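PDB 5ZVE: tRNA (cytosine(72)-C(5))-methyltransferase from Pyrococcus horikoshii, which transfers a methyl group from S-adenosyl-L-methionine to the C5 position of cytosine 72 in several tRNAs. Local coordinates for residues A[184-194]-A[371-379]; A[193-204]-A[260-271]. All coordinates share one frame; numbering follows the deposited sequence.

Contact 1: residues A[184-194]-A[371-379]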
# COMPACT_ATOMS: atom_id res chain seq x y z
N LEU A 184 3.37 -1.41 7.36
CA LEU A 184 4.20 -0.86 8.42
C LEU A 184 4.77 0.52 8.03
O LEU A 184 4.63 1.47 8.80
CB LEU A 184 5.33 -1.85 8.79
CG LEU A 184 6.48 -1.43 9.71
CD1 LEU A 184 5.96 -0.86 10.99
CD2 LEU A 184 7.39 -2.61 10.03
N PRO A 185 5.41 0.65 6.85
CA PRO A 185 5.91 1.98 6.50
C PRO A 185 4.83 3.08 6.50
O PRO A 185 5.09 4.18 6.98
CB PRO A 185 6.49 1.80 5.10
CG PRO A 185 6.06 0.45 4.64
CD PRO A 185 5.81 -0.36 5.85
N SER A 186 3.63 2.76 6.02
CA SER A 186 2.55 3.74 6.01
C SER A 186 2.15 4.17 7.42
O SER A 186 1.83 5.34 7.65
CB SER A 186 1.33 3.19 5.27
OG SER A 186 1.55 3.17 3.87
N MET A 187 2.18 3.23 8.36
CA MET A 187 1.87 3.53 9.75
C MET A 187 2.94 4.40 10.41
O MET A 187 2.64 5.32 11.16
CB MET A 187 1.69 2.24 10.54
CG MET A 187 0.39 1.52 10.25
SD MET A 187 0.11 0.23 11.48
CE MET A 187 1.05 -1.12 10.78
N VAL A 188 4.20 4.09 10.13
CA VAL A 188 5.32 4.90 10.60
C VAL A 188 5.17 6.35 10.13
O VAL A 188 5.46 7.29 10.87
CB VAL A 188 6.67 4.33 10.12
CG1 VAL A 188 7.81 5.22 10.56
CG2 VAL A 188 6.88 2.92 10.66
N THR A 189 4.70 6.52 8.90
CA THR A 189 4.52 7.84 8.31
C THR A 189 3.66 8.76 9.19
O THR A 189 4.07 9.87 9.52
CB THR A 189 3.88 7.75 6.90
OG1 THR A 189 4.75 7.03 6.02
CG2 THR A 189 3.61 9.13 6.34
N ALA A 190 2.48 8.29 9.58
CA ALA A 190 1.57 9.09 10.40
C ALA A 190 2.17 9.38 11.78
O ALA A 190 1.99 10.47 12.33
CB ALA A 190 0.23 8.40 10.55
N ARG A 191 2.87 8.40 12.33
CA ARG A 191 3.56 8.59 13.60
C ARG A 191 4.63 9.68 13.51
O ARG A 191 4.72 10.56 14.36
CB ARG A 191 4.19 7.27 14.06
CG ARG A 191 3.22 6.33 14.74
CD ARG A 191 3.10 6.68 16.21
NE ARG A 191 2.26 5.72 16.93
CZ ARG A 191 2.06 5.75 18.24
NH1 ARG A 191 2.63 6.69 18.98
NH2 ARG A 191 1.28 4.84 18.81
N VAL A 192 5.45 9.60 12.47
CA VAL A 192 6.55 10.52 12.26
C VAL A 192 6.05 11.96 12.05
O VAL A 192 6.78 12.92 12.30
CB VAL A 192 7.41 10.05 11.05
CG1 VAL A 192 8.36 11.12 10.56
CG2 VAL A 192 8.16 8.77 11.42
N LEU A 193 4.78 12.10 11.68
CA LEU A 193 4.17 13.42 11.55
C LEU A 193 3.92 14.05 12.92
O LEU A 193 3.92 15.28 13.05
CB LEU A 193 2.85 13.32 10.79
CG LEU A 193 2.17 14.67 10.51
CD1 LEU A 193 3.07 15.56 9.66
CD2 LEU A 193 0.82 14.48 9.82
N GLU A 194 3.74 13.21 13.93
CA GLU A 194 3.45 13.64 15.30
C GLU A 194 2.33 14.67 15.37
O GLU A 194 2.55 15.79 15.84
CB GLU A 194 4.71 14.21 15.96
CG GLU A 194 5.90 13.27 16.02
CD GLU A 194 7.08 13.88 16.76
OE1 GLU A 194 6.88 14.86 17.50
OE2 GLU A 194 8.21 13.38 16.59
N THR A 371 8.72 -5.43 3.86
CA THR A 371 7.63 -4.51 3.58
C THR A 371 7.58 -4.16 2.10
O THR A 371 8.40 -4.64 1.32
CB THR A 371 7.77 -3.19 4.36
OG1 THR A 371 8.92 -2.48 3.86
CG2 THR A 371 7.94 -3.44 5.84
N GLN A 372 6.62 -3.34 1.71
CA GLN A 372 6.66 -2.70 0.40
C GLN A 372 7.83 -1.74 0.33
O GLN A 372 8.31 -1.26 1.36
CB GLN A 372 5.34 -1.98 0.11
CG GLN A 372 4.20 -2.96 -0.17
CD GLN A 372 2.89 -2.28 -0.50
OE1 GLN A 372 2.10 -2.79 -1.30
NE2 GLN A 372 2.64 -1.13 0.13
N GLY A 373 8.30 -1.47 -0.88
CA GLY A 373 9.29 -0.42 -1.08
C GLY A 373 8.63 0.89 -0.73
O GLY A 373 7.48 1.13 -1.10
N PHE A 374 9.34 1.75 -0.02
CA PHE A 374 8.71 2.93 0.55
C PHE A 374 9.72 4.02 0.84
O PHE A 374 10.92 3.77 0.90
CB PHE A 374 7.95 2.56 1.83
CG PHE A 374 6.71 3.37 2.07
CD1 PHE A 374 5.51 3.00 1.48
CD2 PHE A 374 6.74 4.48 2.90
CE1 PHE A 374 4.36 3.73 1.71
CE2 PHE A 374 5.59 5.21 3.13
CZ PHE A 374 4.40 4.84 2.53
N PHE A 375 9.22 5.24 1.03
CA PHE A 375 10.08 6.38 1.26
C PHE A 375 9.38 7.40 2.15
O PHE A 375 8.21 7.70 1.95
CB PHE A 375 10.49 7.02 -0.07
CG PHE A 375 11.36 8.23 0.07
CD1 PHE A 375 12.72 8.10 0.28
CD2 PHE A 375 10.81 9.50 0.01
CE1 PHE A 375 13.53 9.21 0.42
CE2 PHE A 375 11.61 10.62 0.14
CZ PHE A 375 12.97 10.48 0.35
N ILE A 376 10.11 7.92 3.14
CA ILE A 376 9.55 8.90 4.07
C ILE A 376 10.53 10.04 4.32
O ILE A 376 11.67 9.81 4.72
CB ILE A 376 9.19 8.28 5.44
CG1 ILE A 376 8.34 7.02 5.28
CG2 ILE A 376 8.47 9.30 6.32
CD1 ILE A 376 8.00 6.35 6.63
N ALA A 377 10.09 11.27 4.08
CA ALA A 377 10.87 12.45 4.40
C ALA A 377 10.10 13.36 5.35
O ALA A 377 8.92 13.62 5.14
CB ALA A 377 11.26 13.20 3.13
N LYS A 378 10.78 13.87 6.37
CA LYS A 378 10.16 14.81 7.30
C LYS A 378 10.89 16.14 7.29
O LYS A 378 12.09 16.19 7.56
CB LYS A 378 10.16 14.25 8.73
CG LYS A 378 9.53 15.19 9.74
CD LYS A 378 9.94 14.84 11.15
CE LYS A 378 9.17 15.66 12.16
NZ LYS A 378 9.64 15.41 13.54
N LEU A 379 10.17 17.21 6.99
CA LEU A 379 10.80 18.52 6.84
C LEU A 379 10.18 19.63 7.68
O LEU A 379 8.98 19.62 7.98
CB LEU A 379 10.78 18.97 5.39
CG LEU A 379 11.52 18.15 4.34
CD1 LEU A 379 11.87 19.05 3.20
CD2 LEU A 379 12.76 17.57 4.89
O HOH W 1 8.75 12.61 13.93
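The ring of Phe-374 carries Pro-185 on one face: Pro-185 CB sits 3.7 Å from the Phe-374 ring centroid and 27° off the ring normal, a CH-pi contact displaced toward the rim. Ser-186 N lies over the same face, higher above the plane and likewise displaced toward the rim, while Ile-376 CG1 of its own strand lies at the edge, in the ring plane. This is helix-on-sheet packing in the Rossmann-like class I methyltransferase domain, with helix 184-193 running nearly parallel to strand 374-379, their axes 8° apart and 9.0 Å distant at closest approach. Thr-371 extends the apolar contact at one end, its methyl CG2 reaching Pro-185 CD of the pyrrolidine ring at 3.7 Å. Farther along, Thr-189 OG1 approaches the ring obliquely and touches Ile-376 CD1 at 3.4 Å. That hydroxyl lies anti to its carbonyl carbon (chi1 -63°), which turns it back along the helix to donate to Pro-185 O; Thr-189 N reaches the same oxygen from the other face of the carbonyl plane, so two bonds grip it beside the apolar layer. Ser-186 OG passes close to Phe-374 CZ, but its polar partner is Lys-211, an S-adenosyl-L-methionine-binding residue, while the Phe-374 side chain also approaches Cys-323, the predicted nucleophile. This end of the contact thus borders the cofactor pocket and, probably, the catalytic cysteine. At the far end the extended chain of Lys-378 crosses Val-192, with CB 4.0 Å from Val-192 CG1, and carries its ammonium toward the end of the helix. The direct salt bridge to Glu-194 is long. A water closes the gap, accepting from Lys-378 NZ at 3.0 Å and donating to Glu-194 OE2 at 2.8 Å and to Val-192 O at 2.6 Å.

Contact 2: residues A[193-204]-A[260-271]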
# COMPACT_ATOMS: atom_id res chain seq x y z
N LEU A 193 4.78 12.10 11.68
CA LEU A 193 4.17 13.42 11.55
C LEU A 193 3.92 14.05 12.92
O LEU A 193 3.92 15.28 13.05
CB LEU A 193 2.85 13.32 10.79
CG LEU A 193 2.17 14.67 10.51
CD1 LEU A 193 3.07 15.56 9.66
CD2 LEU A 193 0.82 14.48 9.82
N GLU A 194 3.74 13.21 13.93
CA GLU A 194 3.45 13.64 15.30
C GLU A 194 2.33 14.67 15.37
O GLU A 194 2.55 15.79 15.84
CB GLU A 194 4.71 14.21 15.96
CG GLU A 194 5.90 13.27 16.02
CD GLU A 194 7.08 13.88 16.76
OE1 GLU A 194 6.88 14.86 17.50
OE2 GLU A 194 8.21 13.38 16.59
N PRO A 195 1.12 14.31 14.91
CA PRO A 195 0.04 15.30 14.92
C PRO A 195 -0.38 15.66 16.34
O PRO A 195 -0.44 14.79 17.21
CB PRO A 195 -1.09 14.59 14.18
CG PRO A 195 -0.84 13.13 14.46
CD PRO A 195 0.65 12.98 14.48
N LYS A 196 -0.69 16.94 16.56
CA LYS A 196 -1.17 17.40 17.86
C LYS A 196 -2.58 17.95 17.69
O LYS A 196 -2.92 18.49 16.64
CB LYS A 196 -0.24 18.47 18.43
CG LYS A 196 1.20 18.03 18.57
CD LYS A 196 1.35 16.92 19.59
CE LYS A 196 2.67 16.18 19.40
NZ LYS A 196 3.78 17.11 19.06
N GLU A 197 -3.40 17.79 18.73
CA GLU A 197 -4.79 18.26 18.71
C GLU A 197 -4.91 19.74 18.34
O GLU A 197 -5.93 20.18 17.80
CB GLU A 197 -5.43 17.98 20.08
CG GLU A 197 -6.75 18.71 20.34
CD GLU A 197 -7.30 18.42 21.73
OE1 GLU A 197 -6.56 17.87 22.57
OE2 GLU A 197 -8.48 18.74 21.97
N ASP A 198 -3.85 20.50 18.60
CA ASP A 198 -3.84 21.93 18.30
C ASP A 198 -3.53 22.21 16.84
O ASP A 198 -3.97 23.22 16.29
CB ASP A 198 -2.81 22.65 19.18
CG ASP A 198 -3.23 22.71 20.63
OD1 ASP A 198 -4.43 22.49 20.91
OD2 ASP A 198 -2.36 22.97 21.49
N ASP A 199 -2.76 21.32 16.21
CA ASP A 199 -2.24 21.57 14.87
C ASP A 199 -3.34 21.76 13.84
O ASP A 199 -4.35 21.05 13.84
CB ASP A 199 -1.35 20.41 14.41
CG ASP A 199 -0.07 20.29 15.20
OD1 ASP A 199 0.43 21.33 15.69
OD2 ASP A 199 0.46 19.17 15.33
N VAL A 200 -3.14 22.74 12.96
CA VAL A 200 -3.89 22.78 11.71
C VAL A 200 -3.25 21.73 10.80
O VAL A 200 -2.06 21.79 10.53
CB VAL A 200 -3.87 24.17 11.06
CG1 VAL A 200 -4.72 24.18 9.80
CG2 VAL A 200 -4.36 25.21 12.05
N ILE A 201 -4.05 20.77 10.36
CA ILE A 201 -3.52 19.58 9.69
C ILE A 201 -4.14 19.34 8.33
O ILE A 201 -5.36 19.36 8.18
CB ILE A 201 -3.75 18.32 10.56
CG1 ILE A 201 -3.01 18.44 11.90
CG2 ILE A 201 -3.32 17.07 9.82
CD1 ILE A 201 -3.43 17.40 12.92
N ILE A 202 -3.29 19.11 7.32
CA ILE A 202 -3.78 18.84 5.98
C ILE A 202 -3.19 17.58 5.37
O ILE A 202 -1.97 17.44 5.28
CB ILE A 202 -3.49 20.01 5.02
CG1 ILE A 202 -4.08 21.31 5.56
CG2 ILE A 202 -4.04 19.69 3.64
CD1 ILE A 202 -3.83 22.51 4.66
N ASP A 203 -4.06 16.66 4.97
CA ASP A 203 -3.70 15.51 4.15
C ASP A 203 -4.14 15.80 2.72
O ASP A 203 -5.33 15.76 2.43
CB ASP A 203 -4.36 14.24 4.71
CG ASP A 203 -3.75 12.96 4.15
OD1 ASP A 203 -3.00 13.02 3.16
OD2 ASP A 203 -4.02 11.89 4.73
N MET A 204 -3.20 16.10 1.83
CA MET A 204 -3.58 16.67 0.54
C MET A 204 -3.73 15.63 -0.57
O MET A 204 -4.10 15.97 -1.69
CB MET A 204 -2.57 17.73 0.08
CG MET A 204 -1.10 17.32 0.16
SD MET A 204 -0.03 18.67 -0.41
CE MET A 204 -0.45 19.91 0.78
N LEU A 260 -3.88 23.98 -3.68
CA LEU A 260 -4.11 24.13 -2.23
C LEU A 260 -4.02 25.56 -1.67
O LEU A 260 -4.88 25.94 -0.86
CB LEU A 260 -3.14 23.25 -1.43
CG LEU A 260 -3.29 23.44 0.08
CD1 LEU A 260 -4.67 23.01 0.57
CD2 LEU A 260 -2.21 22.76 0.87
N PRO A 261 -3.01 26.36 -2.06
CA PRO A 261 -2.96 27.72 -1.52
C PRO A 261 -4.19 28.58 -1.81
O PRO A 261 -4.30 29.66 -1.24
CB PRO A 261 -1.72 28.31 -2.18
CG PRO A 261 -0.84 27.15 -2.43
CD PRO A 261 -1.78 26.05 -2.83
N ASP A 262 -5.10 28.10 -2.66
CA ASP A 262 -6.34 28.81 -2.96
C ASP A 262 -7.23 28.91 -1.73
O ASP A 262 -8.05 29.82 -1.62
CB ASP A 262 -7.10 28.14 -4.10
CG ASP A 262 -6.43 28.36 -5.45
OD1 ASP A 262 -5.31 28.92 -5.48
OD2 ASP A 262 -7.02 27.97 -6.48
N LEU A 263 -7.08 27.96 -0.80
CA LEU A 263 -7.70 28.09 0.51
C LEU A 263 -6.97 29.20 1.26
O LEU A 263 -5.96 29.71 0.78
CB LEU A 263 -7.64 26.77 1.29
CG LEU A 263 -8.61 25.63 0.93
CD1 LEU A 263 -8.42 25.15 -0.50
CD2 LEU A 263 -8.47 24.46 1.89
N GLY A 264 -7.44 29.59 2.44
CA GLY A 264 -6.77 30.67 3.14
C GLY A 264 -5.92 30.14 4.28
O GLY A 264 -5.46 30.90 5.14
N ILE A 265 -5.71 28.83 4.26
CA ILE A 265 -5.12 28.12 5.38
C ILE A 265 -3.60 28.10 5.37
O ILE A 265 -2.97 27.83 4.35
CB ILE A 265 -5.65 26.68 5.41
CG1 ILE A 265 -7.18 26.72 5.48
CG2 ILE A 265 -5.06 25.92 6.58
CD1 ILE A 265 -7.83 25.39 5.27
N LYS A 266 -3.01 28.38 6.53
CA LYS A 266 -1.59 28.13 6.75
C LYS A 266 -1.46 27.00 7.77
O LYS A 266 -1.69 27.21 8.97
CB LYS A 266 -0.86 29.38 7.23
CG LYS A 266 -0.85 30.54 6.25
CD LYS A 266 -0.21 31.77 6.88
CE LYS A 266 -0.49 33.04 6.10
NZ LYS A 266 0.19 34.22 6.70
N ALA A 267 -1.11 25.81 7.31
CA ALA A 267 -1.11 24.64 8.18
C ALA A 267 0.15 24.52 9.01
O ALA A 267 1.23 24.96 8.61
CB ALA A 267 -1.30 23.37 7.36
N ASP A 268 0.01 23.91 10.18
CA ASP A 268 1.14 23.55 11.03
C ASP A 268 1.74 22.22 10.57
O ASP A 268 2.95 22.01 10.64
CB ASP A 268 0.70 23.47 12.49
CG ASP A 268 0.13 24.78 12.99
OD1 ASP A 268 0.92 25.71 13.25
OD2 ASP A 268 -1.11 24.89 13.10
N LYS A 269 0.88 21.33 10.10
CA LYS A 269 1.30 20.00 9.68
C LYS A 269 0.67 19.64 8.36
O LYS A 269 -0.55 19.73 8.18
CB LYS A 269 0.95 18.96 10.75
CG LYS A 269 1.53 19.24 12.12
CD LYS A 269 3.01 18.91 12.15
CE LYS A 269 3.64 19.33 13.47
NZ LYS A 269 2.92 18.77 14.64
N ILE A 270 1.50 19.22 7.42
CA ILE A 270 0.99 18.72 6.16
C ILE A 270 1.54 17.34 5.86
O ILE A 270 2.75 17.12 5.91
CB ILE A 270 1.33 19.67 4.99
CG1 ILE A 270 0.53 20.97 5.10
CG2 ILE A 270 1.05 18.99 3.68
CD1 ILE A 270 0.76 21.92 3.95
N LEU A 271 0.64 16.41 5.56
CA LEU A 271 1.04 15.11 5.04
C LEU A 271 0.86 15.06 3.53
O LEU A 271 -0.21 15.35 3.00
CB LEU A 271 0.23 13.99 5.69
CG LEU A 271 0.45 12.63 5.02
CD1 LEU A 271 1.89 12.19 5.16
CD2 LEU A 271 -0.49 11.58 5.60
O HOH W 2 4.99 18.42 17.05
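Lys-269 NZ forms a short salt bridge with Asp-199 OD2, at 2.6 Å. The bends at chi2 (-76°) and chi4 (54°) curl the lysine back so that it also makes a weak hydrogen bond to Glu-194 O and donates to a water shared with Lys-196 NZ. Asp-199 OD2 is gripped from opposite faces of its carboxylate plane, by this ammonium and by Lys-196 N at 2.8 Å, which ties the type I turn 196-199 to the neighbouring strand. Next to it, Asp-268 OD2 takes Val-200 N at 3.0 Å through its anti lone pair, and Val-200 O accepts from both Asp-268 N and Lys-269 N. From there strands 201-203 and 269-271 run parallel, as neighbours in the central sheet of the Rossmann-like fold, joined by backbone hydrogen bonds from Ile-202 N to Lys-269 O, from Leu-271 N to Ile-202 O and from Met-204 N to Leu-271 O. On the face bearing Ile-202, its CD1 packs on Ala-267 CB at 3.8 Å and reaches Ile-265 and Leu-260. Met-204 CE wedges tightly between Leu-260 CD2 and Ile-270 CG2, 3.4 Å from each. On the face of Asp-203 and Leu-271, Leu-271 CD2 lies alongside the carboxylate, whose OD2 is held by Thr-212. Beside bound S-adenosyl-L-homocysteine, which Met-204 touches, the pair thus relies on apolar packing and backbone bonds; at its partly exposed start, Asp-199 probably eases the approach of two lysine ammonium groups.

How the contacts relate
From the N terminus, helix 184-193 comes first, and Leu-193 and Glu-194 belong to both contacts as the chain passes through the turn 196-199 into strand 201-203. Contact 2 closes the inner loop when 260-271 returns beside that strand, after 55 intervening residues. Contact 1 closes the much longer outer loop, once 371-379 reaches the helix, so contact 2 is nested within it. Their centres lie about 17 Å apart, yet they touch where Thr-189 CG2 packs on Leu-271 CD1 at 3.7 Å. Both reach the same sheet: contact 2 pairs two of its parallel strands, and contact 1 lays the helix against strand 374-381, which is antiparallel to 316-322.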